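Local coordinates for AMP-dependent synthetase and ligase (Xenorhabdus doucetiae, PDB 6QSR), which forms with its FabA/FabZ-like partner the ApeI:P dehydratase heterocomplex, which carries out dehydration in the type II polyketide biosynthesis of aryl polyene pigments, at the interface of chains A and B. Numbering follows the deposited sequence. Chains: chain A, AMP-dependent synthetase and ligase; chain B, Beta-hydroxyacyl-(Acyl-carrier-protein) dehydratase FabA/FabZ.

Contact 1: the interface of chains A and B. Residues chain A 41-42, 45, 62, 65; chain B 77, 80, 114.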
ATOM      1  N   GLY A  41       0.787   3.316   3.090  1.00 22.42           N
ATOM      2  CA  GLY A  41       0.041   3.924   1.975  1.00 22.58           C
ATOM      3  C   GLY A  41      -1.225   3.157   1.623  1.00 22.69           C
ATOM      4  O   GLY A  41      -2.268   3.757   1.341  1.00 22.72           O
ATOM      5  N   VAL A  42      -1.135   1.830   1.651  1.00 20.99           N
ATOM      6  CA  VAL A  42      -2.293   0.967   1.399  1.00 20.25           C
ATOM      7  C   VAL A  42      -3.449   1.127   2.401  1.00 19.91           C
ATOM      8  O   VAL A  42      -4.602   0.952   2.029  1.00 18.61           O
ATOM      9  CB  VAL A  42      -1.872  -0.516   1.288  1.00 19.26           C
ATOM     10  CG1 VAL A  42      -1.511  -1.116   2.649  1.00 18.11           C
ATOM     11  CG2 VAL A  42      -2.949  -1.343   0.601  1.00 19.38           C
ATOM     12  N   ILE A  45      -5.530   4.024   1.320  1.00 20.78           N
ATOM     13  CA  ILE A  45      -6.388   3.600   0.199  1.00 21.15           C
ATOM     14  C   ILE A  45      -7.551   2.741   0.723  1.00 21.94           C
ATOM     15  O   ILE A  45      -8.705   2.916   0.288  1.00 20.68           O
ATOM     16  CB  ILE A  45      -5.575   2.876  -0.890  1.00 20.58           C
ATOM     17  CG1 ILE A  45      -4.577   3.855  -1.522  1.00 22.79           C
ATOM     18  CG2 ILE A  45      -6.482   2.320  -1.986  1.00 20.07           C
ATOM     19  CD1 ILE A  45      -3.380   3.191  -2.141  1.00 25.14           C
ATOM     20  N   PHE A  62     -13.619  -1.866  -6.826  1.00 22.26           N
ATOM     21  CA  PHE A  62     -12.317  -1.337  -7.190  1.00 22.54           C
ATOM     22  C   PHE A  62     -11.873  -1.748  -8.598  1.00 20.57           C
ATOM     23  O   PHE A  62     -12.000  -2.916  -8.968  1.00 20.94           O
ATOM     24  CB  PHE A  62     -11.276  -1.824  -6.181  1.00 22.06           C
ATOM     25  CG  PHE A  62      -9.872  -1.434  -6.535  1.00 21.35           C
ATOM     26  CD1 PHE A  62      -9.476  -0.110  -6.441  1.00 20.65           C
ATOM     27  CD2 PHE A  62      -8.949  -2.382  -6.954  1.00 19.11           C
ATOM     28  CE1 PHE A  62      -8.186   0.270  -6.770  1.00 18.79           C
ATOM     29  CE2 PHE A  62      -7.658  -2.003  -7.288  1.00 18.35           C
ATOM     30  CZ  PHE A  62      -7.271  -0.678  -7.187  1.00 17.03           C
ATOM     31  N   ILE A  65      -5.950   2.344  -9.315  1.00 22.46           N
ATOM     32  CA  ILE A  65      -5.422   3.577  -8.742  1.00 22.00           C
ATOM     33  C   ILE A  65      -4.700   4.233  -9.911  1.00 20.22           C
ATOM     34  O   ILE A  65      -3.591   3.833 -10.264  1.00 19.50           O
ATOM     35  CB  ILE A  65      -4.466   3.315  -7.550  1.00 22.68           C
ATOM     36  CG1 ILE A  65      -5.154   2.446  -6.488  1.00 24.18           C
ATOM     37  CG2 ILE A  65      -4.006   4.629  -6.921  1.00 22.56           C
ATOM     38  CD1 ILE A  65      -4.195   1.703  -5.580  1.00 25.94           C
TER
ATOM     39  N   TRP B  77      -6.814  -3.447  -4.275  1.00 18.06           N
ATOM     40  CA  TRP B  77      -5.920  -2.349  -3.897  1.00 17.33           C
ATOM     41  C   TRP B  77      -4.690  -2.751  -3.080  1.00 17.42           C
ATOM     42  O   TRP B  77      -3.674  -2.039  -3.102  1.00 16.70           O
ATOM     43  CB  TRP B  77      -6.684  -1.209  -3.208  1.00 16.29           C
ATOM     44  CG  TRP B  77      -7.452  -1.557  -1.964  1.00 16.52           C
ATOM     45  CD1 TRP B  77      -6.977  -1.583  -0.688  1.00 15.56           C
ATOM     46  CD2 TRP B  77      -8.853  -1.853  -1.878  1.00 16.15           C
ATOM     47  NE1 TRP B  77      -7.983  -1.908   0.179  1.00 16.41           N
ATOM     48  CE2 TRP B  77      -9.148  -2.072  -0.522  1.00 16.10           C
ATOM     49  CE3 TRP B  77      -9.882  -1.979  -2.826  1.00 16.07           C
ATOM     50  CZ2 TRP B  77     -10.438  -2.404  -0.071  1.00 16.18           C
ATOM     51  CZ3 TRP B  77     -11.172  -2.304  -2.377  1.00 16.04           C
ATOM     52  CH2 TRP B  77     -11.434  -2.510  -1.012  1.00 16.89           C
ATOM     53  N   ILE B  80      -0.822  -2.771  -4.562  1.00 20.06           N
ATOM     54  CA  ILE B  80       0.234  -1.774  -4.383  1.00 21.73           C
ATOM     55  C   ILE B  80       1.182  -2.116  -3.234  1.00 19.57           C
ATOM     56  O   ILE B  80       2.393  -1.892  -3.354  1.00 18.74           O
ATOM     57  CB  ILE B  80      -0.282  -0.322  -4.228  1.00 23.39           C
ATOM     58  CG1 ILE B  80      -1.210  -0.145  -3.023  1.00 23.02           C
ATOM     59  CG2 ILE B  80      -0.979   0.101  -5.504  1.00 29.32           C
ATOM     60  CD1 ILE B  80      -0.758   0.912  -2.042  1.00 26.89           C
ATOM     61  N   VAL B 114      -2.031   1.779 -11.538  1.00 16.77           N
ATOM     62  CA  VAL B 114      -2.105   0.461 -10.925  1.00 16.02           C
ATOM     63  C   VAL B 114      -3.497  -0.077 -11.260  1.00 17.65           C
ATOM     64  O   VAL B 114      -4.465   0.220 -10.579  1.00 20.71           O
ATOM     65  CB  VAL B 114      -1.789   0.505  -9.418  1.00 15.12           C
ATOM     66  CG1 VAL B 114      -1.811  -0.901  -8.833  1.00 15.68           C
ATOM     67  CG2 VAL B 114      -0.435   1.174  -9.205  1.00 14.89           C
TER
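B:Trp77 pushes its side chain between A:Phe62 and A:Ile45. The A:Phe62 ring lies over the start of that side chain: B:Trp77 CB sits above the ring centre, 4.0 Å from its plane. The backbone N of B:Trp77 lies 3.4 Å from ring atom CE2 of A:Phe62. The indole in turn offers its edge, its benzo carbon CE3 meeting A:Phe62 CB in the indole plane at 3.6 Å. The phenylalanine is thus met by backbone, CB and indole edge together; the two ring systems stand nearly perpendicular, so they do not stack. A chi1 of 58° sets the indole between its own backbone N and carbonyl carbon and carries it past A:Ile45, whose CG2 branch touches B:Trp77 CB at 3.7 Å as the two side chains run in opposite directions. The other branch of A:Ile45 ends in CD1 and reaches tip to tip toward CD1 of B:Ile80, a tight methyl contact of 3.5 Å. B:Ile80 divides its two branches between elements of chain A: CD1 also rests against CA of A:Val42, while CG2 meets CD1 of A:Ile65 at 3.6 Å, the side chains crossing at about a right angle. The backbone of A:Ile65 pairs with B:Val114 in an antiparallel bridge, with N to O hydrogen bonds in both directions, each 2.9 Å long. Strand 61-70 of chain A therefore joins strand 107-116 of chain B across the dimer, and helices 41-56 of A and 79-97 of B pack their N-terminal turns beside this junction, as in the hot-dog dimers of the FabA/FabZ family.

Contact 2: the interface of chains A and B. Residues chain A 31, 34; chain B 33-35.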
ATOM      1  N   GLY A  31       4.708  -3.907  13.484  1.00 31.77           N
ATOM      2  CA  GLY A  31       5.810  -4.304  12.603  1.00 33.01           C
ATOM      3  C   GLY A  31       6.067  -3.356  11.439  1.00 31.41           C
ATOM      4  O   GLY A  31       6.775  -3.712  10.499  1.00 33.20           O
ATOM      5  N   PRO A  34       9.518  -1.173  13.478  1.00 29.35           N
ATOM      6  CA  PRO A  34      10.115  -1.149  14.830  1.00 30.61           C
ATOM      7  C   PRO A  34      10.717   0.207  15.253  1.00 34.61           C
ATOM      8  O   PRO A  34      10.425   0.679  16.355  1.00 37.02           O
ATOM      9  CB  PRO A  34      11.189  -2.237  14.757  1.00 29.68           C
ATOM     10  CG  PRO A  34      10.686  -3.195  13.739  1.00 30.61           C
ATOM     11  CD  PRO A  34       9.863  -2.409  12.749  1.00 29.65           C
TER
ATOM     12  N   PRO B  33      12.453  -4.172   6.336  1.00 23.92           N
ATOM     13  CA  PRO B  33      12.327  -3.617   7.690  1.00 26.14           C
ATOM     14  C   PRO B  33      11.010  -4.040   8.366  1.00 27.11           C
ATOM     15  O   PRO B  33      10.935  -4.101   9.590  1.00 27.72           O
ATOM     16  CB  PRO B  33      12.381  -2.109   7.457  1.00 25.18           C
ATOM     17  CG  PRO B  33      11.918  -1.907   6.056  1.00 23.43           C
ATOM     18  CD  PRO B  33      12.283  -3.143   5.292  1.00 22.48           C
ATOM     19  N   HIS B  34      10.004  -4.347   7.543  1.00 27.02           N
ATOM     20  CA  HIS B  34       8.691  -4.849   7.964  1.00 24.80           C
ATOM     21  C   HIS B  34       8.824  -6.088   8.827  1.00 26.29           C
ATOM     22  O   HIS B  34       9.750  -6.883   8.636  1.00 26.80           O
ATOM     23  CB  HIS B  34       7.822  -5.247   6.751  1.00 20.53           C
ATOM     24  CG  HIS B  34       7.646  -4.166   5.728  1.00 19.74           C
ATOM     25  ND1 HIS B  34       8.697  -3.652   4.999  1.00 19.35           N
ATOM     26  CD2 HIS B  34       6.533  -3.543   5.274  1.00 18.39           C
ATOM     27  CE1 HIS B  34       8.243  -2.741   4.157  1.00 19.44           C
ATOM     28  NE2 HIS B  34       6.936  -2.651   4.311  1.00 18.92           N
ATOM     29  N   GLU B  35       7.892  -6.248   9.760  1.00 26.68           N
ATOM     30  CA  GLU B  35       7.743  -7.475  10.533  1.00 28.93           C
ATOM     31  C   GLU B  35       6.274  -7.879  10.559  1.00 27.99           C
ATOM     32  O   GLU B  35       5.386  -7.038  10.356  1.00 26.27           O
ATOM     33  CB  GLU B  35       8.269  -7.271  11.958  1.00 30.85           C
ATOM     34  CG  GLU B  35       9.774  -7.084  12.006  1.00 32.08           C
ATOM     35  CD  GLU B  35      10.331  -6.924  13.408  1.00 37.19           C
ATOM     36  OE1 GLU B  35       9.550  -6.934  14.384  1.00 39.17           O
ATOM     37  OE2 GLU B  35      11.568  -6.788  13.523  1.00 39.55           O
TER
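The backbone N of B:Glu35 donates a hydrogen bond to the carbonyl O of A:Gly31, 2.9 Å away. It arrives in the carbonyl plane on a lone pair, and the bond is fairly straight, 155° at the hydrogen. A:Gly31 O also lies 3.4 Å from CA of B:His34, so the peptide joining B:His34 to B:Glu35 is laid against the A:Gly31 carbonyl. CA of A:Gly31 packs on CB of B:Glu35 at 3.9 Å. From there the glutamate chain, with CG anti to its carbonyl carbon (chi1 -68°), continues extended and turns the flat face of the carboxylate toward A:Pro34, whose CG stands nearly above CD of B:Glu35. A:Pro34 CG lies 3.8 Å from this carboxylate carbon CD of B:Glu35, a van der Waals contact. On the neighbouring ring corner, A:Pro34 CD approaches the carbonyl O of B:Pro33 at 3.7 Å, so the proline ring bridges the backbone of B:Pro33 and the carboxylate of B:Glu35. B:His34 sits in the Leu-Pro-His motif that carries the catalytic histidine of FabA/FabZ dehydratases; it also lines a sodium site in this crystal. All five residues lie in loops: the chain A segment follows the 3-10 helix 27-29, and the chain B segment follows the 3-10 helix 28-31.

The centres of contact 1 and contact 2 lie about 20 Å apart, and they share no residue or secondary-structure element. Contact 1 joins helices and edge strands of the two subunits near the middle of the heterodimer, with a mainly apolar patch and a backbone bridge. Contact 2 is a smaller loop-to-loop meeting, where a segment of chain A reaches across onto chain B. The loop of chain A leading into helix 41-56 connects the two regions. The central junction may help hold the two subunits together, while the loop contact may steady the backbone around B:His34.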